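Local coordinates for protein DspB (Aggregatibacter actinomycetemcomitans, PDB 1YHT) that hydrolyses terminal N-acetylhexosamine residues as a family 20 glycoside hydrolase, and releases biofilm, probably by cleaving its N-acetylglucosamine polysaccharide, at residues Ala123-Val128 with Asp147-Thr152; Ile232-Trp237 with Pro260-Lys265. All coordinates share one frame; numbering follows the deposited sequence.

Both contacts illustrate how one buried apolar side chain can join a helix to a neighbouring element of a TIM barrel. Contact 1 brings helix 122-132, which follows barrel strand 110-117, against the loop that leads into helix 154-171; neither of its segments is a barrel strand, its touching residues include the partly exposed D147, and an aromatic ring meets mostly backbone. Contact 2 sets helix 259-264 on barrel strand 233-236; all three touching residues are buried, and the chemistry is side chain on side chain, a leucine methyl meeting a tyrosine and an isoleucine. The two share no helix or strand and do not touch, their centres 27 Å apart and their nearest atoms about 13 Å apart.

Contact 1: residues Ala123-Val128 with Asp147-Thr152; sequences AIFKLV and DEIDIT
F125 reaches from its helix to the loop at D147-I149 and meets it with the rim of its ring, a plain case of an aromatic side chain packing on backbone. The far end of the ring does the touching. F125 CZ lies 3.6 Å from I149 N and 3.7 Å from E148 C. On the neighbouring corner of the ring, F125 CE2 is 3.8 Å from D147 C. I149 N and D147 C both lie close to the plane of the ring, which therefore points edge-on at the peptide units and does not lie flat over them. The first torsion of F125 sets CG opposite its own carbonyl carbon and beside the backbone N (chi1 -67°), and the ring projects from the helix toward the loop.

The side chain of I149 adds a smaller apolar contact: its CD1 is 4.2 Å from F125 CE1, and the two side chains run obliquely to one another. In I149 the CG1 branch is turned away from the backbone N (chi1 -158°), and chi2 near 86° then bends CD1 from that branch to the ring edge.

CB of E148 points away from the helix, and OE2 accepts a hydrogen bond from the backbone N of G186. Further along, D150 OD1 forms an Asx turn by accepting from T152 N at 3.0 Å.

Around this contact, helix 134-140 supplies L137 against F125 and L140 against I149. S156 of helix 154-171 and Y198 of helix 192-208 also touch I149. The contact thus lies where helix 122-132, helix 134-140, helix 154-171 and helix 192-208 come together around the loop.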
loop_
_atom_site.group_PDB
_atom_site.type_symbol
_atom_site.label_atom_id
_atom_site.label_comp_id
_atom_site.label_asym_id
_atom_site.label_seq_id
_atom_site.Cartn_x
_atom_site.Cartn_y
_atom_site.Cartn_z
ATOM N N ALA A 123 6.391 12.933 2.485
ATOM C CA ALA A 123 7.745 12.658 2.955
ATOM C C ALA A 123 8.751 12.774 1.787
ATOM O O ALA A 123 9.834 13.328 1.925
ATOM C CB ALA A 123 7.805 11.284 3.593
ATOM N N ILE A 124 8.377 12.240 0.638
ATOM C CA ILE A 124 9.181 12.399 -0.578
ATOM C C ILE A 124 9.393 13.881 -0.894
ATOM O O ILE A 124 10.505 14.293 -1.153
ATOM C CB ILE A 124 8.504 11.712 -1.763
ATOM C CG1 ILE A 124 8.603 10.168 -1.626
ATOM C CG2 ILE A 124 9.111 12.158 -3.060
ATOM C CD1 ILE A 124 7.673 9.389 -2.550
ATOM N N PHE A 125 8.322 14.668 -0.899
ATOM C CA PHE A 125 8.449 16.129 -1.126
ATOM C C PHE A 125 9.463 16.762 -0.159
ATOM O O PHE A 125 10.327 17.561 -0.538
ATOM C CB PHE A 125 7.099 16.816 -0.914
ATOM C CG PHE A 125 6.021 16.453 -1.937
ATOM C CD1 PHE A 125 6.332 15.941 -3.167
ATOM C CD2 PHE A 125 4.703 16.717 -1.651
ATOM C CE1 PHE A 125 5.329 15.668 -4.112
ATOM C CE2 PHE A 125 3.674 16.434 -2.582
ATOM C CZ PHE A 125 3.998 15.920 -3.803
ATOM N N LYS A 126 9.357 16.402 1.111
ATOM C CA LYS A 126 10.217 17.007 2.102
ATOM C C LYS A 126 11.694 16.632 1.871
ATOM O O LYS A 126 12.565 17.468 2.027
ATOM C CB LYS A 126 9.761 16.626 3.500
ATOM C CG LYS A 126 8.355 17.201 3.868
ATOM C CD LYS A 126 8.225 18.709 3.481
ATOM C CE LYS A 126 7.029 19.440 4.116
ATOM N NZ LYS A 126 7.090 20.918 3.722
ATOM N N LEU A 127 11.983 15.387 1.486
ATOM C CA LEU A 127 13.375 15.003 1.131
ATOM C C LEU A 127 13.916 15.694 -0.128
ATOM O O LEU A 127 15.105 16.069 -0.183
ATOM C CB LEU A 127 13.474 13.477 0.980
ATOM C CG LEU A 127 13.302 12.673 2.269
ATOM C CD1 LEU A 127 13.058 11.209 1.956
ATOM C CD2 LEU A 127 14.511 12.883 3.166
ATOM N N VAL A 128 13.060 15.790 -1.150
ATOM C CA VAL A 128 13.376 16.523 -2.380
ATOM C C VAL A 128 13.676 18.012 -2.086
ATOM O O VAL A 128 14.675 18.580 -2.535
ATOM C CB VAL A 128 12.240 16.455 -3.394
ATOM C CG1 VAL A 128 12.485 17.484 -4.551
ATOM C CG2 VAL A 128 12.150 15.012 -3.982
ATOM N N ASP A 147 -0.649 19.117 -2.251
ATOM C CA ASP A 147 -0.284 17.824 -1.671
ATOM C C ASP A 147 -0.149 16.716 -2.726
ATOM O O ASP A 147 -0.180 15.511 -2.401
ATOM C CB ASP A 147 -1.284 17.437 -0.570
ATOM C CG ASP A 147 -2.723 17.333 -1.071
ATOM O OD1 ASP A 147 -3.044 17.817 -2.181
ATOM O OD2 ASP A 147 -3.545 16.776 -0.319
ATOM N N GLU A 148 -0.012 17.111 -3.997
ATOM C CA GLU A 148 0.115 16.117 -5.053
ATOM C C GLU A 148 1.149 16.486 -6.111
ATOM O O GLU A 148 1.330 17.658 -6.461
ATOM C CB GLU A 148 -1.231 15.855 -5.699
ATOM C CG GLU A 148 -2.314 15.373 -4.748
ATOM C CD GLU A 148 -3.591 15.004 -5.476
ATOM O OE1 GLU A 148 -3.594 15.007 -6.716
ATOM O OE2 GLU A 148 -4.588 14.666 -4.823
ATOM N N ILE A 149 1.792 15.449 -6.634
ATOM C CA ILE A 149 2.641 15.576 -7.797
ATOM C C ILE A 149 1.768 15.994 -8.976
ATOM O O ILE A 149 0.556 15.642 -9.029
ATOM C CB ILE A 149 3.379 14.219 -8.092
ATOM C CG1 ILE A 149 4.650 14.442 -8.931
ATOM C CG2 ILE A 149 2.475 13.267 -8.804
ATOM C CD1 ILE A 149 5.850 14.762 -8.141
ATOM N N ASP A 150 2.358 16.729 -9.927
ATOM C CA ASP A 150 1.618 17.103 -11.136
ATOM C C ASP A 150 1.592 15.990 -12.153
ATOM O O ASP A 150 2.553 15.811 -12.912
ATOM C CB ASP A 150 2.238 18.333 -11.788
ATOM C CG ASP A 150 1.382 18.905 -12.894
ATOM O OD1 ASP A 150 0.415 18.242 -13.392
ATOM O OD2 ASP A 150 1.746 20.011 -13.302
ATOM N N ILE A 151 0.476 15.272 -12.207
ATOM C CA ILE A 151 0.384 14.069 -13.086
ATOM C C ILE A 151 0.359 14.398 -14.602
ATOM O O ILE A 151 0.492 13.496 -15.489
ATOM C CB ILE A 151 -0.842 13.223 -12.696
ATOM C CG1 ILE A 151 -2.134 14.058 -12.786
ATOM C CG2 ILE A 151 -0.682 12.630 -11.258
ATOM C CD1 ILE A 151 -3.394 13.224 -12.607
ATOM N N THR A 152 0.244 15.684 -14.904
ATOM C CA THR A 152 0.246 16.195 -16.284
ATOM C C THR A 152 1.622 16.648 -16.760
ATOM O O THR A 152 1.826 16.874 -17.956
ATOM C CB THR A 152 -0.736 17.382 -16.439
ATOM O OG1 THR A 152 -0.237 18.566 -15.791
ATOM C CG2 THR A 152 -2.089 17.019 -15.827
#

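Contact 2: residues Ile232-Trp237 with Pro260-Lys265; sequences IEITYW and PELLAK
L262 meets Y236 and I234 through a single methyl group, showing how one leucine of a short helix packs on a barrel strand. All the direct interactions between the segments are apolar. L262 CD1 approaches the edge of the tyrosine ring close to its plane, 3.6 Å from Y236 CD1 and 3.8 Å from Y236 CE1. The same methyl lies 4.2 Å from I234 CG2, and thus bridges two residues that alternate along the strand and direct their side chains to one side. Y236 has CG opposite its backbone N (chi1 -158°), which carries the ring out toward the helix; L262 has an extended outer torsion (chi2 173°) that sends CD1 forward to meet it.

The polar partners come from outside the two segments. Y236 OH is hydrogen-bonded to the backbone O of V257, just before helix 259-264, tethering the far end of the ring to the chain that enters the helix. Between Y236 and I234, T235 turns its OG1 the other way, to H179 NE2.

V269 of the next strand touches both Y236 and L262, and W307 meets the tyrosine ring nearly perpendicularly. Strand 233-236 is joined to the parallel, neighbouring strand 269-271 through helices 246-255 and 259-264, a beta-alpha-beta crossover with an extra helix, right-handed as expected in the TIM-barrel catalytic fold of family 20 glycoside hydrolases.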
loop_
_atom_site.group_PDB
_atom_site.type_symbol
_atom_site.label_atom_id
_atom_site.label_comp_id
_atom_site.label_asym_id
_atom_site.label_seq_id
_atom_site.Cartn_x
_atom_site.Cartn_y
_atom_site.Cartn_z
ATOM N N ILE A 232 -3.389 -3.991 -15.289
ATOM C CA ILE A 232 -3.114 -3.416 -13.964
ATOM C C ILE A 232 -3.986 -4.191 -12.996
ATOM O O ILE A 232 -5.170 -4.508 -13.303
ATOM C CB ILE A 232 -3.436 -1.931 -13.874
ATOM C CG1 ILE A 232 -2.458 -1.126 -14.732
ATOM C CG2 ILE A 232 -3.372 -1.456 -12.362
ATOM C CD1 ILE A 232 -2.897 0.382 -14.933
ATOM N N GLU A 233 -3.392 -4.561 -11.863
ATOM C CA GLU A 233 -4.074 -5.398 -10.880
ATOM C C GLU A 233 -4.565 -4.536 -9.732
ATOM O O GLU A 233 -3.829 -3.686 -9.245
ATOM C CB GLU A 233 -3.168 -6.544 -10.406
ATOM C CG GLU A 233 -2.626 -7.406 -11.565
ATOM C CD GLU A 233 -1.743 -8.570 -11.162
ATOM O OE1 GLU A 233 -1.445 -8.738 -9.960
ATOM O OE2 GLU A 233 -1.313 -9.332 -12.069
ATOM N N ILE A 234 -5.830 -4.717 -9.348
ATOM C CA ILE A 234 -6.479 -3.804 -8.432
ATOM C C ILE A 234 -6.533 -4.332 -6.990
ATOM O O ILE A 234 -6.968 -5.487 -6.750
ATOM C CB ILE A 234 -7.894 -3.470 -8.891
ATOM C CG1 ILE A 234 -7.920 -2.990 -10.387
ATOM C CG2 ILE A 234 -8.529 -2.474 -7.925
ATOM C CD1 ILE A 234 -6.816 -2.065 -10.758
ATOM N N THR A 235 -6.084 -3.489 -6.056
ATOM C CA THR A 235 -6.280 -3.708 -4.614
ATOM C C THR A 235 -7.485 -2.894 -4.141
ATOM O O THR A 235 -7.398 -1.679 -3.934
ATOM C CB THR A 235 -4.946 -3.407 -3.788
ATOM O OG1 THR A 235 -4.478 -2.064 -3.989
ATOM C CG2 THR A 235 -3.890 -4.323 -4.235
ATOM N N TYR A 236 -8.633 -3.578 -4.032
ATOM C CA TYR A 236 -9.961 -2.962 -3.869
ATOM C C TYR A 236 -10.351 -2.870 -2.411
ATOM O O TYR A 236 -10.723 -3.893 -1.785
ATOM C CB TYR A 236 -11.058 -3.765 -4.635
ATOM C CG TYR A 236 -12.284 -2.925 -4.943
ATOM C CD1 TYR A 236 -12.539 -2.464 -6.244
ATOM C CD2 TYR A 236 -13.146 -2.506 -3.934
ATOM C CE1 TYR A 236 -13.645 -1.619 -6.534
ATOM C CE2 TYR A 236 -14.240 -1.698 -4.207
ATOM C CZ TYR A 236 -14.517 -1.277 -5.525
ATOM O OH TYR A 236 -15.622 -0.436 -5.800
ATOM N N TRP A 237 -10.265 -1.662 -1.859
ATOM C CA TRP A 237 -10.417 -1.470 -0.417
ATOM C C TRP A 237 -11.765 -0.920 0.056
ATOM O O TRP A 237 -12.204 -1.226 1.156
ATOM C CB TRP A 237 -9.307 -0.633 0.144
ATOM C CG TRP A 237 -9.287 0.797 -0.236
ATOM C CD1 TRP A 237 -8.878 1.328 -1.413
ATOM C CD2 TRP A 237 -9.667 1.893 0.587
ATOM N NE1 TRP A 237 -8.983 2.686 -1.383
ATOM C CE2 TRP A 237 -9.474 3.067 -0.169
ATOM C CE3 TRP A 237 -10.152 1.998 1.892
ATOM C CZ2 TRP A 237 -9.719 4.335 0.341
ATOM C CZ3 TRP A 237 -10.401 3.271 2.422
ATOM C CH2 TRP A 237 -10.188 4.423 1.646
ATOM N N PRO A 260 -17.492 -6.225 -8.529
ATOM C CA PRO A 260 -17.997 -7.118 -9.553
ATOM C C PRO A 260 -17.881 -6.556 -10.965
ATOM O O PRO A 260 -17.640 -7.301 -11.891
ATOM C CB PRO A 260 -19.465 -7.316 -9.153
ATOM C CG PRO A 260 -19.454 -7.085 -7.617
ATOM C CD PRO A 260 -18.512 -5.926 -7.507
ATOM N N GLU A 261 -18.084 -5.258 -11.119
ATOM C CA GLU A 261 -17.943 -4.623 -12.429
ATOM C C GLU A 261 -16.548 -4.786 -13.008
ATOM O O GLU A 261 -16.384 -5.032 -14.208
ATOM C CB GLU A 261 -18.370 -3.178 -12.369
ATOM C CG GLU A 261 -19.875 -3.045 -12.418
ATOM C CD GLU A 261 -20.392 -1.733 -11.885
ATOM O OE1 GLU A 261 -19.651 -0.912 -11.305
ATOM O OE2 GLU A 261 -21.605 -1.505 -12.054
ATOM N N LEU A 262 -15.540 -4.717 -12.138
ATOM C CA LEU A 262 -14.159 -4.930 -12.526
ATOM C C LEU A 262 -13.931 -6.372 -12.934
ATOM O O LEU A 262 -13.289 -6.637 -13.947
ATOM C CB LEU A 262 -13.223 -4.543 -11.378
ATOM C CG LEU A 262 -13.103 -3.017 -11.116
ATOM C CD1 LEU A 262 -12.289 -2.740 -9.857
ATOM C CD2 LEU A 262 -12.513 -2.284 -12.278
ATOM N N LEU A 263 -14.483 -7.298 -12.145
ATOM C CA LEU A 263 -14.358 -8.741 -12.442
ATOM C C LEU A 263 -14.983 -9.077 -13.784
ATOM O O LEU A 263 -14.419 -9.832 -14.579
ATOM C CB LEU A 263 -15.037 -9.557 -11.351
ATOM C CG LEU A 263 -14.425 -9.477 -9.953
ATOM C CD1 LEU A 263 -15.200 -10.341 -9.002
ATOM C CD2 LEU A 263 -12.960 -9.861 -9.950
ATOM N N ALA A 264 -16.144 -8.467 -14.034
ATOM C CA ALA A 264 -16.863 -8.673 -15.303
ATOM C C ALA A 264 -16.046 -8.217 -16.500
ATOM O O ALA A 264 -16.126 -8.851 -17.546
ATOM C CB ALA A 264 -18.158 -7.987 -15.281
ATOM N N LYS A 265 -15.262 -7.137 -16.342
ATOM C CA LYS A 265 -14.351 -6.688 -17.370
ATOM C C LYS A 265 -13.037 -7.459 -17.447
ATOM O O LYS A 265 -12.246 -7.188 -18.300
ATOM C CB LYS A 265 -14.066 -5.188 -17.255
ATOM C CG LYS A 265 -15.084 -4.303 -18.000
ATOM C CD LYS A 265 -14.859 -4.303 -19.530
ATOM C CE LYS A 265 -13.958 -3.115 -19.931
ATOM N NZ LYS A 265 -13.274 -3.189 -21.258
#